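Local coordinates for protein beta-N-acetylhexosaminidase (Thermotoga neapolitana, PDB 5C0Q) that probably hydrolyses terminal non-reducing N-acetyl-D-hexosamine residues in N-acetyl-beta-D-hexosaminides, at residues B[156-161]-B[203-208]; B[257-262]-B[285-290]. All coordinates share one frame; numbering follows the deposited sequence.

Contact 1: residues B[156-161]-B[203-208]. With ZN (zinc ion), chain O.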
ATOM      1  N   ILE B 156      -0.075   3.580 -18.269  1.00 15.14           N
ATOM      2  CA  ILE B 156       0.193   2.946 -19.580  1.00 13.55           C
ATOM      3  C   ILE B 156       0.905   1.602 -19.493  1.00 16.07           C
ATOM      4  O   ILE B 156       1.987   1.526 -18.951  1.00 17.58           O
ATOM      5  CB  ILE B 156       1.049   3.844 -20.462  1.00 15.21           C
ATOM      6  CG1 ILE B 156       0.275   5.088 -20.826  1.00 14.38           C
ATOM      7  CG2 ILE B 156       1.386   3.173 -21.773  1.00 14.80           C
ATOM      8  CD1 ILE B 156       1.176   6.131 -21.407  1.00 24.01           C
ATOM      9  N   PRO B 157       0.326   0.551 -20.076  1.00 18.88           N
ATOM     10  CA  PRO B 157       1.018  -0.744 -20.011  1.00 13.47           C
ATOM     11  C   PRO B 157       2.187  -0.882 -20.949  1.00 14.24           C
ATOM     12  O   PRO B 157       2.332  -0.186 -21.936  1.00 19.26           O
ATOM     13  CB  PRO B 157      -0.082  -1.746 -20.372  1.00 13.28           C
ATOM     14  CG  PRO B 157      -1.023  -0.986 -21.201  1.00 14.30           C
ATOM     15  CD  PRO B 157      -0.996   0.439 -20.717  1.00 15.71           C
ATOM     16  N   CYS B 158       3.052  -1.796 -20.579  1.00 13.89           N
ATOM     17  CA  CYS B 158       4.177  -2.165 -21.408  1.00 12.56           C
ATOM     18  C   CYS B 158       4.254  -3.683 -21.468  1.00 16.02           C
ATOM     19  O   CYS B 158       4.630  -4.334 -20.507  1.00 17.83           O
ATOM     20  CB  CYS B 158       5.478  -1.582 -20.879  1.00 14.14           C
ATOM     21  SG  CYS B 158       6.890  -1.867 -21.975  1.00 14.55           S
ATOM     22  N   ILE B 159       3.850  -4.241 -22.595  1.00 15.40           N
ATOM     23  CA  ILE B 159       3.791  -5.679 -22.763  1.00 14.74           C
ATOM     24  C   ILE B 159       5.185  -6.199 -22.974  1.00 14.86           C
ATOM     25  O   ILE B 159       5.996  -5.529 -23.521  1.00 14.17           O
ATOM     26  CB  ILE B 159       2.858  -6.081 -23.926  1.00 13.17           C
ATOM     27  CG1 ILE B 159       3.345  -5.474 -25.245  1.00 14.25           C
ATOM     28  CG2 ILE B 159       1.449  -5.623 -23.638  1.00 13.35           C
ATOM     29  CD1 ILE B 159       2.422  -5.742 -26.406  1.00 12.16           C
ATOM     30  N   LYS B 160       5.457  -7.386 -22.470  1.00 17.49           N
ATOM     31  CA  LYS B 160       6.795  -7.936 -22.503  1.00 16.39           C
ATOM     32  C   LYS B 160       6.737  -9.478 -22.553  1.00 15.79           C
ATOM     33  O   LYS B 160       5.693 -10.052 -22.280  1.00 13.52           O
ATOM     34  CB  LYS B 160       7.602  -7.419 -21.294  1.00 16.63           C
ATOM     35  CG  LYS B 160       7.045  -7.778 -19.957  1.00 15.64           C
ATOM     36  CD  LYS B 160       7.690  -6.953 -18.827  1.00 14.85           C
ATOM     37  CE  LYS B 160       7.374  -7.560 -17.488  1.00 14.14           C
ATOM     38  NZ  LYS B 160       8.067  -6.914 -16.361  1.00 18.63           N
ATOM     39  N   HIS B 161       7.787 -10.139 -23.032  1.00 19.95           N
ATOM     40  CA  HIS B 161       8.885  -9.530 -23.785  1.00 17.10           C
ATOM     41  C   HIS B 161       8.823  -9.981 -25.246  1.00 17.61           C
ATOM     42  O   HIS B 161       8.954 -11.162 -25.528  1.00 17.41           O
ATOM     43  CB  HIS B 161      10.246  -9.917 -23.224  1.00 17.23           C
ATOM     44  CG  HIS B 161      10.377  -9.757 -21.744  1.00 19.71           C
ATOM     45  ND1 HIS B 161       9.898 -10.684 -20.850  1.00 20.42           N
ATOM     46  CD2 HIS B 161      10.948  -8.780 -21.005  1.00 22.22           C
ATOM     47  CE1 HIS B 161      10.171 -10.284 -19.625  1.00 21.54           C
ATOM     48  NE2 HIS B 161      10.800  -9.130 -19.694  1.00 22.80           N
ATOM     49  N   LYS B 203      -3.374   2.272 -25.892  1.00 18.79           N
ATOM     50  CA  LYS B 203      -2.009   2.750 -25.931  1.00 17.16           C
ATOM     51  C   LYS B 203      -1.134   1.848 -25.037  1.00 19.22           C
ATOM     52  O   LYS B 203      -1.454   1.631 -23.875  1.00 23.70           O
ATOM     53  CB  LYS B 203      -1.929   4.203 -25.496  1.00 21.41           C
ATOM     54  CG  LYS B 203      -0.540   4.820 -25.655  1.00 20.30           C
ATOM     55  CD  LYS B 203      -0.650   6.284 -25.918  1.00 33.13           C
ATOM     56  CE  LYS B 203       0.690   6.925 -26.118  1.00 40.47           C
ATOM     57  NZ  LYS B 203       0.537   8.414 -26.334  1.00 49.86           N
ATOM     58  N   THR B 204      -0.028   1.367 -25.589  1.00 16.92           N
ATOM     59  CA  THR B 204       0.837   0.427 -24.931  1.00 16.14           C
ATOM     60  C   THR B 204       2.271   0.656 -25.370  1.00 16.78           C
ATOM     61  O   THR B 204       2.527   1.157 -26.424  1.00 15.48           O
ATOM     62  CB  THR B 204       0.413  -1.050 -25.259  1.00 17.11           C
ATOM     63  OG1 THR B 204       1.181  -1.972 -24.487  1.00 20.70           O
ATOM     64  CG2 THR B 204       0.663  -1.391 -26.700  1.00 14.52           C
ATOM     65  N   ALA B 205       3.211   0.299 -24.521  1.00 15.27           N
ATOM     66  CA  ALA B 205       4.586   0.185 -24.960  1.00 16.26           C
ATOM     67  C   ALA B 205       4.907  -1.308 -25.111  1.00 13.21           C
ATOM     68  O   ALA B 205       4.129  -2.168 -24.710  1.00 15.26           O
ATOM     69  CB  ALA B 205       5.566   0.888 -23.988  1.00 12.85           C
ATOM     70  N   VAL B 206       6.041  -1.581 -25.732  1.00 14.20           N
ATOM     71  CA  VAL B 206       6.513  -2.939 -25.960  1.00 12.56           C
ATOM     72  C   VAL B 206       7.946  -3.057 -25.503  1.00 13.91           C
ATOM     73  O   VAL B 206       8.777  -2.253 -25.869  1.00 15.41           O
ATOM     74  CB  VAL B 206       6.416  -3.339 -27.444  1.00  9.62           C
ATOM     75  CG1 VAL B 206       7.114  -4.639 -27.681  1.00 12.72           C
ATOM     76  CG2 VAL B 206       4.973  -3.430 -27.859  1.00 15.01           C
ATOM     77  N   MET B 207       8.237  -4.070 -24.715  1.00 12.98           N
ATOM     78  CA  MET B 207       9.593  -4.304 -24.304  1.00 12.79           C
ATOM     79  C   MET B 207      10.152  -5.504 -25.026  1.00 12.43           C
ATOM     80  O   MET B 207       9.507  -6.504 -25.111  1.00 18.08           O
ATOM     81  CB  MET B 207       9.673  -4.490 -22.783  1.00 16.13           C
ATOM     82  CG  MET B 207      11.104  -4.553 -22.259  1.00 14.64           C
ATOM     83  SD  MET B 207      11.311  -4.935 -20.498  1.00 16.00           S
ATOM     84  CE  MET B 207      10.688  -3.441 -19.822  1.00 11.85           C
ATOM     85  N   THR B 208      11.376  -5.411 -25.512  1.00 13.81           N
ATOM     86  CA  THR B 208      12.010  -6.507 -26.251  1.00 14.47           C
ATOM     87  C   THR B 208      12.602  -7.588 -25.372  1.00 14.82           C
ATOM     88  O   THR B 208      12.901  -7.347 -24.226  1.00 18.09           O
ATOM     89  CB  THR B 208      13.128  -5.994 -27.157  1.00 15.69           C
ATOM     90  OG1 THR B 208      14.151  -5.379 -26.357  1.00 17.16           O
ATOM     91  CG2 THR B 208      12.578  -5.010 -28.169  1.00 12.00           C
TER
HETATM   92 ZN    ZN O1001       9.268 -12.443 -20.408  1.00 45.20          ZN
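The side chain of M207 runs alongside that of H161, with SD of M207 3.9 Å from CD2 of H161. This is a sulfur-aromatic contact in which SD lies obliquely to the ring, 4.9 Å from its centroid and 71° off the normal. M207 CG stands anti to the backbone N (chi1 -172°), which carries the sulfur out along the histidine, while M207 CB packs on K160 CB and C158 SG. The same imidazole is a metal ligand: ND1 of H161 binds zinc at 1.9 Å, together with D117 and H165, and a cis peptide precedes H161. Segments 156-161 and 203-208 are adjacent parallel strands of the TIM barrel of this glycosyl hydrolase family 3 domain. I159 sits at the middle of their pairing. Its O accepts from M207 N at 2.9 Å, and its N donates to A205 O at 3.0 Å. That oxygen is gripped twice, since T204 OG1 also donates to it at 3.0 Å, from the opposite face of the carbonyl plane. I159 CG1, set between its own N and carbonyl carbon (chi1 60°), lies 3.7 Å from V206 CG2, and helix 191-198 covers this pair through F198.

Contact 2: residues B[257-262]-B[285-290]. With ZN (zinc ion), chain V.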
ATOM      1  N   SER B 257      29.233  -5.100 -27.390  1.00 22.73           N
ATOM      2  CA  SER B 257      29.784  -3.946 -26.729  1.00 21.41           C
ATOM      3  C   SER B 257      28.646  -2.989 -26.465  1.00 23.09           C
ATOM      4  O   SER B 257      27.575  -3.113 -27.060  1.00 27.20           O
ATOM      5  CB  SER B 257      30.815  -3.263 -27.601  1.00 23.96           C
ATOM      6  OG  SER B 257      30.145  -2.436 -28.533  1.00 29.63           O
ATOM      7  N   VAL B 258      28.875  -2.044 -25.567  1.00 25.93           N
ATOM      8  CA  VAL B 258      27.913  -0.987 -25.310  1.00 22.50           C
ATOM      9  C   VAL B 258      27.574  -0.278 -26.614  1.00 23.37           C
ATOM     10  O   VAL B 258      26.429  -0.007 -26.911  1.00 29.91           O
ATOM     11  CB  VAL B 258      28.454   0.015 -24.242  1.00 17.51           C
ATOM     12  CG1 VAL B 258      27.666   1.326 -24.227  1.00 18.12           C
ATOM     13  CG2 VAL B 258      28.474  -0.640 -22.877  1.00 15.56           C
ATOM     14  N   GLU B 259      28.575  -0.049 -27.432  1.00 25.60           N
ATOM     15  CA  GLU B 259      28.372   0.669 -28.674  1.00 27.37           C
ATOM     16  C   GLU B 259      27.656  -0.227 -29.705  1.00 25.62           C
ATOM     17  O   GLU B 259      26.854   0.252 -30.497  1.00 27.38           O
ATOM     18  CB  GLU B 259      29.717   1.164 -29.200  1.00 31.30           C
ATOM     19  CG  GLU B 259      29.676   1.861 -30.542  1.00 45.32           C
ATOM     20  CD  GLU B 259      31.067   2.214 -31.062  1.00 50.10           C
ATOM     21  OE1 GLU B 259      31.262   2.246 -32.296  1.00 48.03           O
ATOM     22  OE2 GLU B 259      31.968   2.464 -30.234  1.00 60.53           O
ATOM     23  N   GLU B 260      27.890  -1.533 -29.663  1.00 26.03           N
ATOM     24  CA  GLU B 260      27.178  -2.397 -30.589  1.00 24.10           C
ATOM     25  C   GLU B 260      25.692  -2.444 -30.207  1.00 25.14           C
ATOM     26  O   GLU B 260      24.807  -2.319 -31.063  1.00 26.67           O
ATOM     27  CB  GLU B 260      27.791  -3.807 -30.609  1.00 25.83           C
ATOM     28  CG  GLU B 260      29.188  -3.888 -31.220  1.00 25.84           C
ATOM     29  CD  GLU B 260      29.816  -5.286 -31.195  1.00 30.31           C
ATOM     30  OE1 GLU B 260      29.909  -5.914 -30.134  1.00 31.14           O
ATOM     31  OE2 GLU B 260      30.240  -5.772 -32.259  1.00 42.37           O
ATOM     32  N   ALA B 261      25.421  -2.525 -28.907  1.00 25.40           N
ATOM     33  CA  ALA B 261      24.062  -2.676 -28.422  1.00 20.43           C
ATOM     34  C   ALA B 261      23.224  -1.468 -28.724  1.00 19.31           C
ATOM     35  O   ALA B 261      22.106  -1.582 -29.189  1.00 24.10           O
ATOM     36  CB  ALA B 261      24.059  -2.952 -26.950  1.00 20.36           C
ATOM     37  N   VAL B 262      23.791  -0.304 -28.488  1.00 22.84           N
ATOM     38  CA  VAL B 262      23.088   0.934 -28.724  1.00 22.45           C
ATOM     39  C   VAL B 262      22.791   1.088 -30.214  1.00 20.31           C
ATOM     40  O   VAL B 262      21.682   1.440 -30.584  1.00 20.47           O
ATOM     41  CB  VAL B 262      23.915   2.123 -28.183  1.00 22.30           C
ATOM     42  CG1 VAL B 262      23.257   3.440 -28.516  1.00 21.26           C
ATOM     43  CG2 VAL B 262      24.067   1.990 -26.699  1.00 20.30           C
ATOM     44  N   TYR B 285      24.980   7.161 -22.910  1.00 20.75           N
ATOM     45  CA  TYR B 285      24.578   8.421 -23.497  1.00 22.44           C
ATOM     46  C   TYR B 285      25.657   8.905 -24.425  1.00 27.51           C
ATOM     47  O   TYR B 285      25.363   9.451 -25.470  1.00 29.73           O
ATOM     48  CB  TYR B 285      24.294   9.467 -22.416  1.00 23.58           C
ATOM     49  CG  TYR B 285      23.777  10.800 -22.906  1.00 24.75           C
ATOM     50  CD1 TYR B 285      24.645  11.775 -23.398  1.00 26.41           C
ATOM     51  CD2 TYR B 285      22.418  11.093 -22.857  1.00 20.70           C
ATOM     52  CE1 TYR B 285      24.175  12.983 -23.842  1.00 26.02           C
ATOM     53  CE2 TYR B 285      21.937  12.311 -23.289  1.00 21.39           C
ATOM     54  CZ  TYR B 285      22.820  13.247 -23.781  1.00 24.56           C
ATOM     55  OH  TYR B 285      22.343  14.446 -24.221  1.00 28.61           O
ATOM     56  N   GLU B 286      26.911   8.742 -24.027  1.00 26.93           N
ATOM     57  CA  GLU B 286      27.986   9.318 -24.795  1.00 29.12           C
ATOM     58  C   GLU B 286      28.210   8.463 -26.015  1.00 30.77           C
ATOM     59  O   GLU B 286      28.437   8.948 -27.115  1.00 33.83           O
ATOM     60  CB  GLU B 286      29.260   9.385 -23.966  1.00 34.15           C
ATOM     61  CG  GLU B 286      30.009  10.681 -24.133  1.00 47.09           C
ATOM     62  CD  GLU B 286      29.296  11.826 -23.435  1.00 52.58           C
ATOM     63  OE1 GLU B 286      28.549  11.556 -22.468  1.00 46.65           O
ATOM     64  OE2 GLU B 286      29.462  12.990 -23.848  1.00 61.51           O
ATOM     65  N   SER B 287      28.065   7.168 -25.798  1.00 29.75           N
ATOM     66  CA  SER B 287      28.119   6.186 -26.856  1.00 28.00           C
ATOM     67  C   SER B 287      27.108   6.454 -27.963  1.00 28.64           C
ATOM     68  O   SER B 287      27.466   6.474 -29.132  1.00 35.91           O
ATOM     69  CB  SER B 287      27.913   4.812 -26.258  1.00 23.74           C
ATOM     70  OG  SER B 287      27.818   3.866 -27.266  1.00 28.76           O
ATOM     71  N   LEU B 288      25.875   6.751 -27.595  1.00 26.26           N
ATOM     72  CA  LEU B 288      24.874   7.117 -28.576  1.00 28.02           C
ATOM     73  C   LEU B 288      25.222   8.397 -29.303  1.00 29.72           C
ATOM     74  O   LEU B 288      25.010   8.517 -30.500  1.00 33.71           O
ATOM     75  CB  LEU B 288      23.523   7.298 -27.898  1.00 24.40           C
ATOM     76  CG  LEU B 288      22.396   7.952 -28.684  1.00 27.50           C
ATOM     77  CD1 LEU B 288      21.885   7.095 -29.793  1.00 23.77           C
ATOM     78  CD2 LEU B 288      21.266   8.331 -27.755  1.00 27.45           C
ATOM     79  N   LYS B 289      25.764   9.357 -28.577  1.00 30.69           N
ATOM     80  CA  LYS B 289      26.065  10.640 -29.166  1.00 29.90           C
ATOM     81  C   LYS B 289      27.186  10.473 -30.204  1.00 33.82           C
ATOM     82  O   LYS B 289      27.158  11.069 -31.264  1.00 34.13           O
ATOM     83  CB  LYS B 289      26.406  11.636 -28.079  1.00 37.12           C
ATOM     84  CG  LYS B 289      25.865  13.019 -28.358  1.00 42.02           C
ATOM     85  CD  LYS B 289      26.338  14.004 -27.346  1.00 43.64           C
ATOM     86  CE  LYS B 289      27.814  13.850 -27.113  1.00 58.28           C
ATOM     87  NZ  LYS B 289      28.165  14.274 -25.727  1.00 69.71           N
ATOM     88  N   LYS B 290      28.171   9.651 -29.893  1.00 34.10           N
ATOM     89  CA  LYS B 290      29.222   9.346 -30.842  1.00 32.15           C
ATOM     90  C   LYS B 290      28.670   8.791 -32.154  1.00 36.29           C
ATOM     91  O   LYS B 290      28.954   9.316 -33.222  1.00 41.22           O
ATOM     92  CB  LYS B 290      30.179   8.342 -30.248  1.00 30.24           C
ATOM     93  CG  LYS B 290      31.510   8.326 -30.900  1.00 39.65           C
ATOM     94  CD  LYS B 290      32.362   7.181 -30.362  1.00 48.02           C
ATOM     95  CE  LYS B 290      32.768   6.218 -31.485  1.00 46.30           C
ATOM     96  NZ  LYS B 290      33.515   6.935 -32.568  1.00 46.38           N
TER
HETATM   97 ZN    ZN V1008      27.881  14.485 -23.288  1.00100.09          ZN
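A hydrogen bond of 2.7 Å from E260 N to S257 OG closes the first turn of helix 258-267, in which V258 and E259 are set against S287 of the neighbouring helix. E260 OE1 answers by accepting S257 N through its anti lone pair, which makes the pair a capping box. No hydrogen bond crosses the interface itself. S287 OG, placed anti to its backbone N (chi1 174°), points into the opposing helix and rests 3.5 Å from E259 CA, with V258 CG1 touching it from the preceding position. Helices 258-267 and 281-293, which follow barrel strands 242-243 and 273-275 in the TIM-barrel domain, pack here at 65° between their short axes, 9.4 Å apart. Deeper in, V262 and L288 cross at about a right angle, and V262 CG1 meets L288 CB at 3.9 Å; L288 in turn continues inward onto F9 of strand 9-13. At the outer rim the bent chain of K290 slants across that of E259, its CE 4.0 Å from E259 OE2. The charged groups of these two do not meet; each has a long, weak ion pair elsewhere, E259 with R263 and K290 with D294. Away from the contact, a zinc ion lies between E286 and K289, one turn apart on helix 281-293: E286 OE2 binds it at 2.2 Å, whereas K289 NZ, at 2.5 Å, is a longer and doubtful ligand, and both side chains also touch a crystal neighbour.

In the fold
Contact 1 comes first along the chain and is complete before contact 2 opens; both belong to the same glycosyl hydrolase family 3 N-terminal domain. Their centres are 23 Å apart and their nearest atoms about 9 Å, so they do not touch. They illustrate the two layers of a TIM barrel: contact 1 joins neighbouring strands of the inner parallel sheet, where H161 places it at a metal site, whereas contact 2 is helix packing on the outside, away from that site. From 205-208 the chain runs through strand 242-243 and helix 250-253 to helix 258-267. Contact 2 reaches the barrel wall through L288, which touches F9 of strand 9-13.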